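Local coordinates for protein arginase 1, mitochondrial (Arabidopsis thaliana, PDB 6VSU) that hydrolyses L-arginine to urea and L-ornithine, and agmatine to urea and putrescine, using two manganese ions per subunit, at residues 138-143 / 166-171; 178-183 / 261-266; 207-212 / 219-224; 291-296 / 302-307. One frame throughout, in Å; residues are numbered along the deposited sequence.

Contact 1: 138-143 / 166-171; sequences GDHSIS and HPDIYD. With MN (manganese (II) ion), chain B; MN (manganese (II) ion), chain C; ORN (L-ornithine), chain D.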
# COMPACT_ATOMS: atom_id res chain seq x y z
N GLY E 138 2.38 -5.82 -22.54
CA GLY E 138 3.36 -5.31 -23.48
C GLY E 138 3.19 -3.80 -23.69
O GLY E 138 2.06 -3.26 -23.52
N ASP E 139 4.29 -3.11 -23.97
CA ASP E 139 4.26 -1.65 -24.24
C ASP E 139 3.70 -1.40 -25.67
O ASP E 139 3.52 -2.35 -26.43
CB ASP E 139 5.63 -1.04 -23.95
CG ASP E 139 6.74 -1.31 -24.98
OD1 ASP E 139 6.47 -1.24 -26.22
OD2 ASP E 139 7.91 -1.53 -24.50
N HIS E 140 3.43 -0.15 -26.02
CA HIS E 140 2.70 0.21 -27.27
C HIS E 140 3.57 -0.05 -28.52
O HIS E 140 3.05 0.04 -29.58
CB HIS E 140 2.19 1.67 -27.19
CG HIS E 140 0.82 1.77 -27.71
ND1 HIS E 140 -0.09 2.66 -27.22
CD2 HIS E 140 0.18 1.00 -28.61
CE1 HIS E 140 -1.23 2.46 -27.83
NE2 HIS E 140 -1.07 1.49 -28.69
N SER E 141 4.84 -0.43 -28.39
CA SER E 141 5.69 -0.70 -29.58
C SER E 141 5.10 -1.85 -30.38
O SER E 141 5.32 -1.90 -31.62
CB SER E 141 7.13 -0.92 -29.25
OG SER E 141 7.32 -2.09 -28.53
N ILE E 142 4.38 -2.73 -29.72
CA ILE E 142 3.95 -3.99 -30.37
C ILE E 142 2.83 -3.72 -31.38
O ILE E 142 2.63 -4.55 -32.29
CB ILE E 142 3.56 -4.99 -29.29
CG1 ILE E 142 2.20 -4.63 -28.71
CG2 ILE E 142 4.68 -5.09 -28.24
CD1 ILE E 142 1.71 -5.58 -27.70
N SER E 143 2.13 -2.60 -31.25
CA SER E 143 1.04 -2.26 -32.16
C SER E 143 1.55 -2.22 -33.60
O SER E 143 0.81 -2.63 -34.49
CB SER E 143 0.41 -0.99 -31.74
OG SER E 143 -0.41 -1.22 -30.60
N HIS E 166 -1.72 9.65 -25.37
CA HIS E 166 -0.50 10.02 -26.13
C HIS E 166 -0.71 9.63 -27.58
O HIS E 166 -1.20 8.54 -27.83
CB HIS E 166 0.73 9.25 -25.59
CG HIS E 166 0.89 9.39 -24.10
ND1 HIS E 166 0.41 8.43 -23.19
CD2 HIS E 166 1.41 10.42 -23.38
CE1 HIS E 166 0.63 8.88 -22.00
NE2 HIS E 166 1.25 10.09 -22.08
N PRO E 167 -0.30 10.43 -28.59
CA PRO E 167 -0.46 10.03 -30.00
C PRO E 167 0.55 8.99 -30.50
O PRO E 167 0.32 8.41 -31.51
CB PRO E 167 -0.32 11.35 -30.77
CG PRO E 167 0.35 12.27 -29.82
CD PRO E 167 0.07 11.83 -28.41
N ASP E 168 1.65 8.79 -29.78
CA ASP E 168 2.73 7.82 -30.10
C ASP E 168 3.22 7.96 -31.55
O ASP E 168 3.38 6.96 -32.27
CB ASP E 168 2.25 6.42 -29.74
CG ASP E 168 2.05 6.28 -28.24
OD1 ASP E 168 2.61 7.11 -27.50
OD2 ASP E 168 1.35 5.36 -27.84
N ILE E 169 3.54 9.17 -31.97
CA ILE E 169 3.76 9.42 -33.41
C ILE E 169 5.02 10.23 -33.66
O ILE E 169 5.22 10.76 -34.81
CB ILE E 169 2.46 10.03 -33.92
CG1 ILE E 169 2.30 9.66 -35.38
CG2 ILE E 169 2.36 11.53 -33.69
CD1 ILE E 169 0.95 10.07 -35.92
N TYR E 170 5.89 10.31 -32.65
CA TYR E 170 7.25 10.85 -32.80
C TYR E 170 7.95 9.98 -33.86
O TYR E 170 7.73 8.78 -33.96
CB TYR E 170 8.07 10.76 -31.52
CG TYR E 170 7.65 11.58 -30.33
CD1 TYR E 170 8.12 12.87 -30.16
CD2 TYR E 170 6.87 11.04 -29.32
CE1 TYR E 170 7.84 13.61 -29.02
CE2 TYR E 170 6.54 11.78 -28.20
CZ TYR E 170 7.03 13.07 -28.03
OH TYR E 170 6.74 13.84 -26.92
N ASP E 171 8.73 10.63 -34.68
CA ASP E 171 9.53 9.98 -35.72
C ASP E 171 10.41 8.89 -35.07
O ASP E 171 10.45 7.75 -35.58
CB ASP E 171 10.36 11.03 -36.45
CG ASP E 171 11.25 10.36 -37.48
OD1 ASP E 171 10.71 9.57 -38.28
OD2 ASP E 171 12.45 10.54 -37.38
MN MN B . 0.57 4.63 -26.22
MN MN C . -0.33 6.34 -23.61
N ORN D . 7.06 11.36 -22.38
CA ORN D . 6.45 10.60 -23.50
CB ORN D . 5.44 9.60 -22.97
CG ORN D . 5.09 8.47 -23.93
CD ORN D . 4.10 7.49 -23.34
NE ORN D . 3.40 6.65 -24.31
C ORN D . 5.77 11.57 -24.48
O ORN D . 6.11 12.76 -24.44
OXT ORN D . 4.94 11.09 -25.24
O HOH W 1 1.22 6.33 -25.11
O HOH W 2 2.92 4.55 -25.60
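His-140 and Asp-168 meet through a metal. His-140 ND1 binds the chain B manganese at 2.3 Å, and Asp-168 OD2 binds the same ion at 1.9 Å. ND1 and OD2 therefore lie 3.1 Å apart as two ligands of one ion, not as a hydrogen-bonded pair. The side chains cross at about a right angle, and the imidazole and carboxylate planes stand 78° apart. Asp-168 turns CG beside its own backbone N (chi1 -65°), which carries the carboxylate toward the histidine. His-166, from the same loop, uses ND1 at 2.3 Å on the chain C manganese, and water 1 bridges both ions. Asp-164, Asp-249 and Asp-251 supply the remaining protein ligands. This is the binuclear manganese centre of the arginase family, built where loops follow the strands 131-136 and 158-163 of a parallel sheet.

Hydrogen bonds engage the other polar atoms of the metal ligands. Asp-168 divides its carboxylate: OD2 is on the ion, whereas OD1 accepts from water 1 at 2.9 Å and, weakly, from ornithine NE at 3.3 Å. His-140 NE2 is held by Ser-247, so both ring nitrogens are engaged. Asp-139 OD1 accepts from Ser-141 N, an Asx turn spanning His-140, and also from Ser-141 OG. At the other end of the product, Tyr-170 OH donates to ornithine O at 2.8 Å.

Packing against the ligand comes from two rings. Ornithine CD sits 3.7 Å above the plane of His-166, over the ring centre, while ornithine OXT lies in plane at the edge of Tyr-170.

Contact 2: 178-183 / 261-266; sequences YSHASS and VSHIEP. With NA (sodium ion), chain F; ORN (L-ornithine), chain D.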
# COMPACT_ATOMS: atom_id res chain seq x y z
N TYR E 178 11.68 1.82 -32.70
CA TYR E 178 10.66 0.91 -32.11
C TYR E 178 10.17 1.45 -30.73
O TYR E 178 9.51 0.73 -30.00
CB TYR E 178 11.29 -0.48 -32.00
CG TYR E 178 11.48 -1.17 -33.32
CD1 TYR E 178 10.40 -1.42 -34.17
CD2 TYR E 178 12.73 -1.56 -33.74
CE1 TYR E 178 10.56 -2.06 -35.39
CE2 TYR E 178 12.90 -2.23 -34.93
CZ TYR E 178 11.82 -2.48 -35.77
OH TYR E 178 12.00 -3.10 -36.97
N SER E 179 10.48 2.69 -30.36
CA SER E 179 9.92 3.32 -29.13
C SER E 179 8.40 3.11 -29.07
O SER E 179 7.74 3.25 -30.08
CB SER E 179 10.20 4.82 -29.06
OG SER E 179 9.49 5.40 -28.00
N HIS E 180 7.86 2.91 -27.89
CA HIS E 180 6.40 2.84 -27.70
C HIS E 180 5.78 4.18 -28.10
O HIS E 180 4.60 4.17 -28.31
CB HIS E 180 6.05 2.40 -26.28
CG HIS E 180 6.34 3.35 -25.17
ND1 HIS E 180 5.69 3.25 -23.96
CD2 HIS E 180 7.20 4.37 -25.04
CE1 HIS E 180 6.17 4.17 -23.13
NE2 HIS E 180 7.08 4.87 -23.76
N ALA E 181 6.53 5.28 -28.17
CA ALA E 181 5.96 6.59 -28.52
C ALA E 181 6.11 6.88 -30.04
O ALA E 181 5.83 8.01 -30.49
CB ALA E 181 6.65 7.63 -27.67
N SER E 182 6.54 5.89 -30.82
CA SER E 182 6.72 6.04 -32.29
C SER E 182 5.90 4.99 -33.08
O SER E 182 6.00 4.97 -34.31
CB SER E 182 8.18 5.95 -32.60
OG SER E 182 8.86 7.10 -32.15
N SER E 183 5.12 4.13 -32.43
CA SER E 183 4.62 2.95 -33.17
C SER E 183 3.58 3.38 -34.23
O SER E 183 3.51 2.71 -35.31
CB SER E 183 4.13 1.89 -32.28
OG SER E 183 3.37 2.46 -31.30
N VAL E 261 -0.36 2.20 -14.77
CA VAL E 261 0.22 2.60 -16.07
C VAL E 261 1.58 3.24 -15.77
O VAL E 261 1.81 3.71 -14.60
CB VAL E 261 -0.71 3.58 -16.81
CG1 VAL E 261 -2.04 2.96 -17.14
CG2 VAL E 261 -0.92 4.86 -16.02
N SER E 262 2.44 3.32 -16.75
CA SER E 262 3.75 3.97 -16.58
C SER E 262 3.60 5.49 -16.69
O SER E 262 4.49 6.22 -16.27
CB SER E 262 4.72 3.45 -17.60
OG SER E 262 4.88 2.04 -17.51
N HIS E 263 2.53 5.98 -17.29
CA HIS E 263 2.38 7.42 -17.59
C HIS E 263 1.05 7.93 -17.00
O HIS E 263 0.05 7.86 -17.70
CB HIS E 263 2.48 7.66 -19.11
CG HIS E 263 3.79 7.24 -19.67
ND1 HIS E 263 4.85 8.11 -19.77
CD2 HIS E 263 4.25 6.04 -20.09
CE1 HIS E 263 5.91 7.48 -20.25
NE2 HIS E 263 5.58 6.22 -20.45
N ILE E 264 1.10 8.47 -15.79
CA ILE E 264 -0.06 9.03 -15.08
C ILE E 264 -0.36 10.38 -15.74
O ILE E 264 0.52 11.28 -15.71
CB ILE E 264 0.26 9.21 -13.58
CG1 ILE E 264 0.59 7.90 -12.87
CG2 ILE E 264 -0.88 9.91 -12.89
CD1 ILE E 264 -0.47 6.88 -13.11
N GLU E 265 -1.52 10.49 -16.35
CA GLU E 265 -1.90 11.70 -17.11
C GLU E 265 -3.34 12.06 -16.70
O GLU E 265 -4.30 11.53 -17.21
CB GLU E 265 -1.65 11.47 -18.61
CG GLU E 265 -1.78 12.75 -19.42
CD GLU E 265 -0.72 13.80 -19.17
OE1 GLU E 265 0.49 13.45 -19.06
OE2 GLU E 265 -1.11 15.00 -19.11
N PRO E 266 -3.53 12.90 -15.66
CA PRO E 266 -4.88 13.27 -15.27
C PRO E 266 -5.75 13.85 -16.39
O PRO E 266 -5.22 14.49 -17.28
CB PRO E 266 -4.65 14.27 -14.12
CG PRO E 266 -3.29 13.88 -13.59
CD PRO E 266 -2.49 13.51 -14.83
NA NA F . 5.55 1.68 -20.28
N ORN D . 7.06 11.36 -22.38
CA ORN D . 6.45 10.60 -23.50
CB ORN D . 5.44 9.60 -22.97
CG ORN D . 5.09 8.47 -23.93
CD ORN D . 4.10 7.49 -23.34
NE ORN D . 3.40 6.65 -24.31
C ORN D . 5.77 11.57 -24.48
O ORN D . 6.11 12.76 -24.44
OXT ORN D . 4.94 11.09 -25.24
O HOH W 3 7.29 3.90 -19.90
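The rings of His-180 and His-263 bury nearly all the surface shared here, and their closest approach is His-180 CE1 to His-263 NE2, 3.4 Å. The side chains arrive from opposite directions. With centroids 5.4 Å apart and planes inclined at 51°, the pair is oblique, and neither a stack nor an edge-to-face arrangement describes it.

His-180 places CG between its backbone N and carbonyl carbon (chi1 69°), which directs the imidazole at the second loop. Its two nitrogens are both held, ND1 by Glu-292 and NE2 by Ser-56, so the rotation of the ring is fixed. One face lies under ornithine NE, displaced toward the rim, with CE1 3.9 Å from that nitrogen.

His-263 is more squarely under the ligand chain: ornithine CD stands 3.4 Å above the ring plane over its centre, and His-263 CE1 comes within 3.5 Å of ornithine CB. ND1 is hydrogen-bonded to the backbone O of Ser-76 of a neighbouring subunit, while NE2 and water 3 are 2.9 Å apart in a hydrogen bond. That water also binds the sodium ion, as does Ser-262 OG at 2.9 Å; Leu-58 and Glu-292 are its other protein ligands.

One histidine under the terminal amine and one against the aliphatic chain, the latter held also from the next subunit, form part of the L-ornithine pocket of this plant arginase.

Contact 3: 207-212 / 219-224; sequences EGREQG and QYEMRT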
# COMPACT_ATOMS: atom_id res chain seq x y z
N GLU E 207 5.68 18.49 -32.15
CA GLU E 207 6.09 17.32 -32.97
C GLU E 207 4.89 16.38 -33.16
O GLU E 207 4.64 15.95 -34.26
CB GLU E 207 7.33 16.58 -32.45
CG GLU E 207 7.77 15.45 -33.41
CD GLU E 207 8.99 14.54 -33.17
OE1 GLU E 207 9.82 14.87 -32.30
OE2 GLU E 207 9.11 13.49 -33.92
N GLY E 208 4.12 16.08 -32.14
CA GLY E 208 2.95 15.20 -32.29
C GLY E 208 1.90 15.78 -33.24
O GLY E 208 1.26 14.95 -33.97
N ARG E 209 1.60 17.08 -33.12
CA ARG E 209 0.59 17.77 -33.97
C ARG E 209 1.06 17.80 -35.43
O ARG E 209 0.27 17.44 -36.30
CB ARG E 209 0.30 19.17 -33.43
CG ARG E 209 -0.28 19.20 -32.03
CD ARG E 209 -0.33 20.59 -31.43
NE ARG E 209 -0.79 20.63 -30.05
CZ ARG E 209 -2.03 20.35 -29.69
NH1 ARG E 209 -2.92 20.01 -30.61
NH2 ARG E 209 -2.39 20.39 -28.42
N GLU E 210 2.32 18.17 -35.66
CA GLU E 210 2.96 18.19 -37.00
C GLU E 210 2.96 16.80 -37.66
O GLU E 210 2.54 16.68 -38.83
CB GLU E 210 4.38 18.71 -36.92
CG GLU E 210 4.34 20.20 -36.90
CD GLU E 210 3.69 20.73 -38.18
OE1 GLU E 210 3.96 20.12 -39.31
OE2 GLU E 210 2.88 21.69 -38.06
N GLN E 211 3.34 15.78 -36.91
CA GLN E 211 3.28 14.38 -37.39
C GLN E 211 1.82 14.00 -37.73
O GLN E 211 1.61 13.33 -38.76
CB GLN E 211 3.94 13.40 -36.39
CG GLN E 211 5.45 13.51 -36.35
CD GLN E 211 6.16 12.72 -37.43
OE1 GLN E 211 6.40 13.27 -38.50
NE2 GLN E 211 6.44 11.43 -37.19
N GLY E 212 0.83 14.40 -36.93
CA GLY E 212 -0.58 14.14 -37.28
C GLY E 212 -0.98 14.78 -38.64
O GLY E 212 -1.54 14.08 -39.49
N GLN E 219 -7.10 13.54 -34.68
CA GLN E 219 -6.68 13.57 -33.27
C GLN E 219 -7.81 14.19 -32.46
O GLN E 219 -8.10 15.35 -32.68
CB GLN E 219 -5.36 14.33 -33.08
CG GLN E 219 -4.19 13.52 -33.59
CD GLN E 219 -2.83 14.17 -33.48
OE1 GLN E 219 -2.73 15.39 -33.55
NE2 GLN E 219 -1.78 13.35 -33.36
N TYR E 220 -8.42 13.46 -31.53
CA TYR E 220 -9.44 14.01 -30.62
C TYR E 220 -8.75 14.21 -29.27
O TYR E 220 -8.33 13.24 -28.68
CB TYR E 220 -10.69 13.11 -30.59
CG TYR E 220 -11.38 13.06 -31.92
CD1 TYR E 220 -12.30 14.04 -32.24
CD2 TYR E 220 -11.02 12.18 -32.91
CE1 TYR E 220 -12.87 14.12 -33.49
CE2 TYR E 220 -11.63 12.20 -34.15
CZ TYR E 220 -12.57 13.16 -34.44
OH TYR E 220 -13.17 13.25 -35.67
N GLU E 221 -8.63 15.44 -28.83
CA GLU E 221 -8.06 15.83 -27.52
C GLU E 221 -9.16 15.97 -26.46
O GLU E 221 -10.26 16.38 -26.79
CB GLU E 221 -7.30 17.12 -27.69
CG GLU E 221 -6.12 16.98 -28.64
CD GLU E 221 -5.32 18.26 -28.77
OE1 GLU E 221 -4.85 18.81 -27.76
OE2 GLU E 221 -5.21 18.75 -29.88
N MET E 222 -8.86 15.57 -25.22
CA MET E 222 -9.84 15.61 -24.11
C MET E 222 -10.33 17.04 -23.85
O MET E 222 -11.45 17.18 -23.40
CB MET E 222 -9.26 14.99 -22.83
CG MET E 222 -9.09 13.52 -22.93
SD MET E 222 -10.62 12.62 -23.17
CE MET E 222 -11.61 13.26 -21.82
N ARG E 223 -9.55 18.06 -24.14
CA ARG E 223 -10.03 19.45 -24.02
C ARG E 223 -11.26 19.74 -24.90
O ARG E 223 -11.81 20.79 -24.68
CB ARG E 223 -8.90 20.43 -24.31
CG ARG E 223 -8.26 20.32 -25.68
CD ARG E 223 -6.99 21.16 -25.74
NE ARG E 223 -6.36 20.99 -27.04
CZ ARG E 223 -6.70 21.68 -28.15
NH1 ARG E 223 -7.66 22.59 -28.10
NH2 ARG E 223 -6.13 21.43 -29.33
N THR E 224 -11.62 18.93 -25.91
CA THR E 224 -12.82 19.15 -26.75
C THR E 224 -13.76 17.96 -26.61
O THR E 224 -14.73 17.84 -27.39
CB THR E 224 -12.46 19.44 -28.22
OG1 THR E 224 -11.89 18.26 -28.84
CG2 THR E 224 -11.55 20.66 -28.31
O HOH W 4 -2.49 17.48 -36.10
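Arg-209 reaches from helix 206-215 to Glu-221 at the end of strand 218-221 and grips its carboxylate end-on. NH1 of Arg-209 donates to Glu-221 OE2 at 2.7 Å, NH2 of Arg-209 to Glu-221 OE1 at 3.0 Å. Both oxygens are met on their syn sides but about 30° out of the carboxylate plane, in keeping with guanidinium and carboxylate planes 45° apart. Arg-223 takes the same group side-on and from above its plane: its NE donates to Glu-221 OE1 at 2.7 Å and its NH2 to Glu-221 OE2 at 2.9 Å. Each oxygen accepts twice, the two arginines coming from opposite faces of the plane.

Gln-219 inserts its amide beside Gly-208 and Gly-212. Its NE2 bonds mainly to Gln-198 OE1; the second bond, to Gly-208 O at 3.5 Å, is weak but fairly straight at 162°. Water 4 donates to Arg-209 O at 2.8 Å and weakly to Gln-219 OE1.

Within the beta-alpha-beta unit that strand 193-201 begins, Arg-209 NH1 comes 3.7 Å from Arg-223 NH2, a closeness the shared carboxylate would offset. Four donors should keep the glutamate ionised, and Glu-82 of a neighbouring subunit, packed against all three residues, probably adds negative potential.

Contact 4: 291-296 / 302-307; sequences VEFNPQ and GMTAMV. With NA (sodium ion), chain F.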
# COMPACT_ATOMS: atom_id res chain seq x y z
N VAL E 291 -2.77 -2.56 -24.26
CA VAL E 291 -1.32 -2.37 -24.00
C VAL E 291 -1.17 -1.39 -22.82
O VAL E 291 -2.14 -0.69 -22.45
CB VAL E 291 -0.61 -1.82 -25.24
CG1 VAL E 291 -0.73 -2.76 -26.43
CG2 VAL E 291 -1.12 -0.46 -25.66
N GLU E 292 0.04 -1.37 -22.28
CA GLU E 292 0.57 -0.37 -21.32
C GLU E 292 -0.08 -0.56 -19.94
O GLU E 292 0.12 0.34 -19.09
CB GLU E 292 0.40 1.03 -21.89
CG GLU E 292 1.32 1.23 -23.09
CD GLU E 292 2.80 1.42 -22.80
OE1 GLU E 292 3.12 1.60 -21.57
OE2 GLU E 292 3.64 1.46 -23.79
N PHE E 293 -0.76 -1.68 -19.67
CA PHE E 293 -1.09 -2.03 -18.28
C PHE E 293 0.22 -2.39 -17.60
O PHE E 293 0.95 -3.20 -18.14
CB PHE E 293 -2.09 -3.16 -18.22
CG PHE E 293 -2.13 -3.90 -16.91
CD1 PHE E 293 -2.10 -3.21 -15.70
CD2 PHE E 293 -2.29 -5.27 -16.89
CE1 PHE E 293 -2.12 -3.91 -14.51
CE2 PHE E 293 -2.35 -5.96 -15.68
CZ PHE E 293 -2.23 -5.27 -14.50
N ASN E 294 0.57 -1.67 -16.55
CA ASN E 294 1.82 -1.83 -15.78
C ASN E 294 1.47 -2.38 -14.40
O ASN E 294 1.17 -1.59 -13.51
CB ASN E 294 2.58 -0.51 -15.63
CG ASN E 294 3.92 -0.73 -14.99
OD1 ASN E 294 4.13 -1.74 -14.30
ND2 ASN E 294 4.82 0.19 -15.26
N PRO E 295 1.53 -3.73 -14.19
CA PRO E 295 1.20 -4.36 -12.91
C PRO E 295 2.01 -3.80 -11.72
O PRO E 295 1.51 -3.76 -10.61
CB PRO E 295 1.55 -5.84 -13.07
CG PRO E 295 1.73 -6.05 -14.52
CD PRO E 295 2.01 -4.71 -15.16
N GLN E 296 3.23 -3.34 -11.96
CA GLN E 296 4.09 -2.84 -10.85
C GLN E 296 3.59 -1.44 -10.42
O GLN E 296 4.09 -0.97 -9.43
CB GLN E 296 5.56 -2.78 -11.25
CG GLN E 296 6.05 -4.11 -11.79
CD GLN E 296 7.50 -4.24 -12.22
OE1 GLN E 296 7.91 -3.58 -13.21
NE2 GLN E 296 8.23 -5.15 -11.53
N GLY E 302 -5.02 -5.29 -7.58
CA GLY E 302 -5.02 -5.52 -9.03
C GLY E 302 -6.19 -4.83 -9.73
O GLY E 302 -6.77 -5.37 -10.63
N MET E 303 -6.57 -3.64 -9.32
CA MET E 303 -7.74 -2.96 -9.92
C MET E 303 -7.45 -2.73 -11.42
O MET E 303 -8.34 -2.98 -12.21
CB MET E 303 -8.03 -1.63 -9.22
CG MET E 303 -9.22 -0.89 -9.81
SD MET E 303 -9.74 0.60 -8.90
CE MET E 303 -8.48 1.72 -9.50
N THR E 304 -6.23 -2.35 -11.81
CA THR E 304 -5.91 -2.11 -13.25
C THR E 304 -5.90 -3.41 -14.03
O THR E 304 -6.32 -3.40 -15.20
CB THR E 304 -4.68 -1.21 -13.48
OG1 THR E 304 -4.70 -0.12 -12.55
CG2 THR E 304 -4.67 -0.65 -14.87
N ALA E 305 -5.59 -4.53 -13.38
CA ALA E 305 -5.67 -5.87 -14.02
C ALA E 305 -7.14 -6.12 -14.38
O ALA E 305 -7.38 -6.63 -15.45
CB ALA E 305 -5.10 -6.97 -13.13
N MET E 306 -8.08 -5.79 -13.49
CA MET E 306 -9.53 -6.03 -13.75
C MET E 306 -10.03 -5.06 -14.86
O MET E 306 -10.85 -5.47 -15.69
CB MET E 306 -10.36 -5.82 -12.50
CG MET E 306 -9.84 -6.66 -11.35
SD MET E 306 -10.13 -8.44 -11.67
CE MET E 306 -11.91 -8.61 -11.71
N VAL E 307 -9.53 -3.83 -14.87
CA VAL E 307 -9.77 -2.88 -15.99
C VAL E 307 -9.29 -3.49 -17.31
O VAL E 307 -10.05 -3.45 -18.29
CB VAL E 307 -9.09 -1.52 -15.72
CG1 VAL E 307 -8.97 -0.63 -16.97
CG2 VAL E 307 -9.80 -0.78 -14.62
NA NA F . 5.55 1.68 -20.28
O HOH W 3 7.29 3.90 -19.90
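Phe-293 lays its ring against the first turn of helix 303-319, over Thr-304 and Ala-305. From CB, which points toward the helix, CG swings to the side opposite the backbone N (chi1 159°), and the ring extends from there along the peptide between the two residues. CD1 meets the methyl of Thr-304, with CG2 at 3.7 Å. CE1 is next along the backbone, 3.7 Å from Ala-305 N. The tip atom CZ makes the nearest approach, 3.5 Å to Ala-305 CA and 3.6 Å to Ala-305 CB, while CE2 returns past Ala-305, 3.7 Å from CA.

The two ring faces differ. One has Thr-304 O 4.2 Å above its plane, offset toward the rim; over the centre of the other stands Pro-295 CD, so the aromatic is held between the helix and its own loop. Ala-64, Arg-67 and Ile-68 of helix 64-72 pack on it too. Thr-304 offers CB and CG2 to the ring, while OG1 is hydrogen-bonded to Asp-298 and Gly-260.

One residue before the phenylalanine, Glu-292 binds the sodium ion through OE1 and is inferred to bind substrate. The ring packs the loop after strand 285-291 on the start of helix 303-319, a beta-to-alpha connection of the arginase fold.

Along the chain, contact 1 comes first: 138-143 and 166-171 close a loop holding most of helix 143-154 and strand 158-163. Contact 2 opens next, and its long loop from 178-183 to 261-266 takes in strands 193-201, 218-221 and 244-249. Contact 3 nests inside that loop, joining helix 206-215 to strand 218-221, at one edge of the sheet within this chain. Contact 4 follows in series, a short closure between strand 285-291 and helix 303-319. None of the loops cross. In space, contacts 1, 2 and 4 converge on Glu-292, whose OE2 also accepts from His-140 N. Contact 3 joins contact 1 instead, through Gln-211 to Ile-169 O.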